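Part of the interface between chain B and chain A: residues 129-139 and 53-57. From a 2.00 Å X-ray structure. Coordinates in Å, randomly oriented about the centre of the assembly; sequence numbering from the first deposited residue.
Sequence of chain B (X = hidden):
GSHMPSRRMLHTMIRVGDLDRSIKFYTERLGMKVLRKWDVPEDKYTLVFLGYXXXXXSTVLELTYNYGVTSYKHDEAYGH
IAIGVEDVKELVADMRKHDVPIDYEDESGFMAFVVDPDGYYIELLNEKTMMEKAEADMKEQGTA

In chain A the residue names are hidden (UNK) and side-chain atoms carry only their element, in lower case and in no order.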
# COMPACT_ATOMS: atom_id res chain seq x y z
N THR B 129 -6.63 -19.39 -0.98
CA THR B 129 -5.34 -20.09 -0.94
C THR B 129 -4.26 -19.27 -0.21
O THR B 129 -3.48 -19.82 0.57
CB THR B 129 -4.86 -20.45 -2.35
OG1 THR B 129 -5.83 -21.30 -2.97
CG2 THR B 129 -3.52 -21.17 -2.30
N MET B 130 -4.22 -17.96 -0.44
CA MET B 130 -3.22 -17.12 0.21
C MET B 130 -3.39 -17.11 1.72
O MET B 130 -2.40 -17.17 2.45
CB MET B 130 -3.29 -15.67 -0.31
CG MET B 130 -2.29 -14.71 0.34
SD MET B 130 -0.60 -15.00 -0.24
CE MET B 130 0.20 -13.49 0.34
N MET B 131 -4.63 -17.02 2.18
CA MET B 131 -4.92 -16.94 3.61
C MET B 131 -4.65 -18.28 4.27
O MET B 131 -4.09 -18.32 5.36
CB MET B 131 -6.36 -16.50 3.85
CG MET B 131 -6.68 -15.08 3.42
SD MET B 131 -5.62 -13.81 4.16
CE MET B 131 -4.55 -13.32 2.82
N GLU B 132 -5.00 -19.37 3.61
CA GLU B 132 -4.68 -20.71 4.14
C GLU B 132 -3.17 -20.86 4.32
O GLU B 132 -2.71 -21.36 5.35
CB GLU B 132 -5.22 -21.80 3.22
CG GLU B 132 -6.72 -21.93 3.31
CD GLU B 132 -7.33 -22.84 2.26
OE1 GLU B 132 -6.67 -23.17 1.25
OE2 GLU B 132 -8.50 -23.22 2.46
N LYS B 133 -2.41 -20.40 3.34
CA LYS B 133 -0.95 -20.48 3.38
C LYS B 133 -0.37 -19.59 4.48
O LYS B 133 0.52 -20.02 5.24
CB LYS B 133 -0.33 -20.04 2.05
CG LYS B 133 1.19 -20.04 2.04
CD LYS B 133 1.77 -21.34 2.66
CE LYS B 133 3.27 -21.44 2.46
NZ LYS B 133 3.88 -22.56 3.20
N ALA B 134 -0.87 -18.37 4.55
CA ALA B 134 -0.39 -17.38 5.52
C ALA B 134 -0.59 -17.88 6.95
O ALA B 134 0.34 -17.87 7.75
CB ALA B 134 -1.09 -16.05 5.31
N GLU B 135 -1.81 -18.33 7.26
CA GLU B 135 -2.10 -18.86 8.59
C GLU B 135 -1.22 -20.07 8.90
O GLU B 135 -0.69 -20.18 10.01
CB GLU B 135 -3.58 -19.23 8.72
CG GLU B 135 -4.01 -19.55 10.15
CD GLU B 135 -5.52 -19.66 10.32
OE1 GLU B 135 -6.27 -18.99 9.58
OE2 GLU B 135 -5.95 -20.42 11.20
N ALA B 136 -1.04 -20.96 7.92
CA ALA B 136 -0.22 -22.15 8.12
C ALA B 136 1.23 -21.77 8.45
O ALA B 136 1.81 -22.29 9.41
CB ALA B 136 -0.27 -23.03 6.89
N ASP B 137 1.80 -20.86 7.68
CA ASP B 137 3.17 -20.37 7.94
C ASP B 137 3.32 -19.62 9.28
O ASP B 137 4.36 -19.74 9.95
CB ASP B 137 3.67 -19.53 6.77
CG ASP B 137 4.24 -20.39 5.64
OD1 ASP B 137 3.96 -21.62 5.61
OD2 ASP B 137 4.98 -19.84 4.80
N MET B 138 2.31 -18.85 9.68
CA MET B 138 2.29 -18.24 11.03
C MET B 138 2.32 -19.31 12.12
O MET B 138 3.07 -19.20 13.11
CB MET B 138 1.05 -17.37 11.22
CG MET B 138 1.05 -16.11 10.39
SD MET B 138 -0.42 -15.10 10.66
CE MET B 138 0.02 -14.21 12.16
N LYS B 139 1.52 -20.35 11.94
CA LYS B 139 1.47 -21.44 12.91
C LYS B 139 2.80 -22.20 12.95
O LYS B 139 3.26 -22.55 14.01
CB LYS B 139 0.29 -22.38 12.64
CG LYS B 139 -1.07 -21.71 12.81
CD LYS B 139 -2.20 -22.73 12.82
CE LYS B 139 -3.53 -22.11 13.26
NZ LYS B 139 -4.35 -23.08 14.05
N UNK A 53 -2.02 -6.42 12.33
CA UNK A 53 -2.86 -7.58 12.56
C UNK A 53 -2.50 -8.61 11.53
O UNK A 53 -1.73 -8.32 10.63
N UNK A 54 -3.02 -9.84 11.68
CA UNK A 54 -2.74 -10.89 10.71
C UNK A 54 -3.29 -10.59 9.33
O UNK A 54 -4.26 -9.84 9.18
c UNK A 54 -3.85 -10.30 12.80
c UNK A 54 -4.38 -11.62 12.32
c UNK A 54 -3.45 -12.12 11.32
N UNK A 55 -2.67 -11.19 8.32
CA UNK A 55 -3.14 -11.00 6.94
C UNK A 55 -4.61 -11.36 6.77
O UNK A 55 -5.25 -10.82 5.88
o UNK A 55 0.65 -12.94 6.12
c UNK A 55 0.05 -12.26 5.26
o UNK A 55 0.17 -12.42 4.02
c UNK A 55 -2.29 -11.81 5.97
c UNK A 55 -0.91 -11.24 5.77
N UNK A 56 -5.14 -12.24 7.61
CA UNK A 56 -6.52 -12.71 7.47
C UNK A 56 -7.54 -11.61 7.77
O UNK A 56 -8.65 -11.65 7.26
c UNK A 56 -5.94 -15.15 8.14
s UNK A 56 -4.24 -15.03 8.77
c UNK A 56 -6.79 -13.92 8.41
c UNK A 56 -4.50 -15.50 10.48
N UNK A 57 -7.14 -10.63 8.58
CA UNK A 57 -8.04 -9.54 8.97
C UNK A 57 -7.49 -8.13 8.72
O UNK A 57 -8.14 -7.15 9.08
c UNK A 57 -8.36 -9.69 10.45
o UNK A 57 -7.17 -9.63 11.22

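Position 53 of chain A carries no atoms beyond N, CA, C and O. It touches nothing on the chain B helix, and a CB placed on it ideally would lie 3.1 Å from the ring carbon bonded to the backbone N of position 54. With no side chain at all, the residue is A:Gly53.

Position 54 has three side-chain carbons and no heteroatom. One of them lies within bonding distance of the residue's own N, so the chain closes into a five-membered ring. Its CB points toward the helix and comes 4.1 Å from CE of B:Met138, an apolar contact with the end of that side chain. A ring closed onto the backbone nitrogen identifies A:Pro54.

At position 55 there are three carbons in a row, the third of which bears two oxygens: a carboxylate at the end of a two-methylene arm. The CA-to-CB bond points toward the helix, and the carboxylate reaches the helix surface, with one oxygen 3.8 Å from CE of B:Met130 and the other 3.7 Å from CB of B:Ala134. The length of the arm makes this A:Glu55 rather than an aspartate. Its neighbours on the helix are carbon atoms that offer no hydrogen bond, but both OE1 and OE2 are hydrogen-bonded elsewhere in the structure, so the charged group is not left unsatisfied. The backbone contributes as well: O of A:Glu55 lies 3.5 Å from SD of B:Met131.

Position 56 shows an unbranched chain of two carbons, a sulfur and a terminal carbon. Its CB points sideways to the helix, yet the end of the chain comes nearer, and the terminal carbon lies 4.1 Å from SD of B:Met138 and 4.0 Å from OE1 of B:Glu135. A thioether in this arrangement is A:Met56. Its CG is 4.2 Å from SD of B:Met131, and its CA is closer still to the same sulfur, at 3.6 Å.

Position 57 has one carbon followed by one oxygen, with chi1 near +60° (p). It makes no contact with the helix, its side chain staying 8.0 Å away. A single hydroxyl on CB with no further branch gives A:Ser57, whose N donates to O of A:Pro54 at 3.0 Å and so closes a turn over the intervening residues.

The contact works by packing: no hydrogen bond or salt bridge joins the two stretches, and 363 Å² is buried between them. B:Met131, B:Ala134 and B:Met138 follow one another at spacings of three and four residues, which places them along one side of the helix, against the turn of chain A. A:Met56 touches both B:Met131 and B:Met138, while A:Glu55 extends to the small side chain of B:Ala134. The flexible thioethers fit closely in this setting, and B:Met131, though its CB points sideways, brings its sulfur against the chain A backbone.

Chain A (53-57) GPEMS
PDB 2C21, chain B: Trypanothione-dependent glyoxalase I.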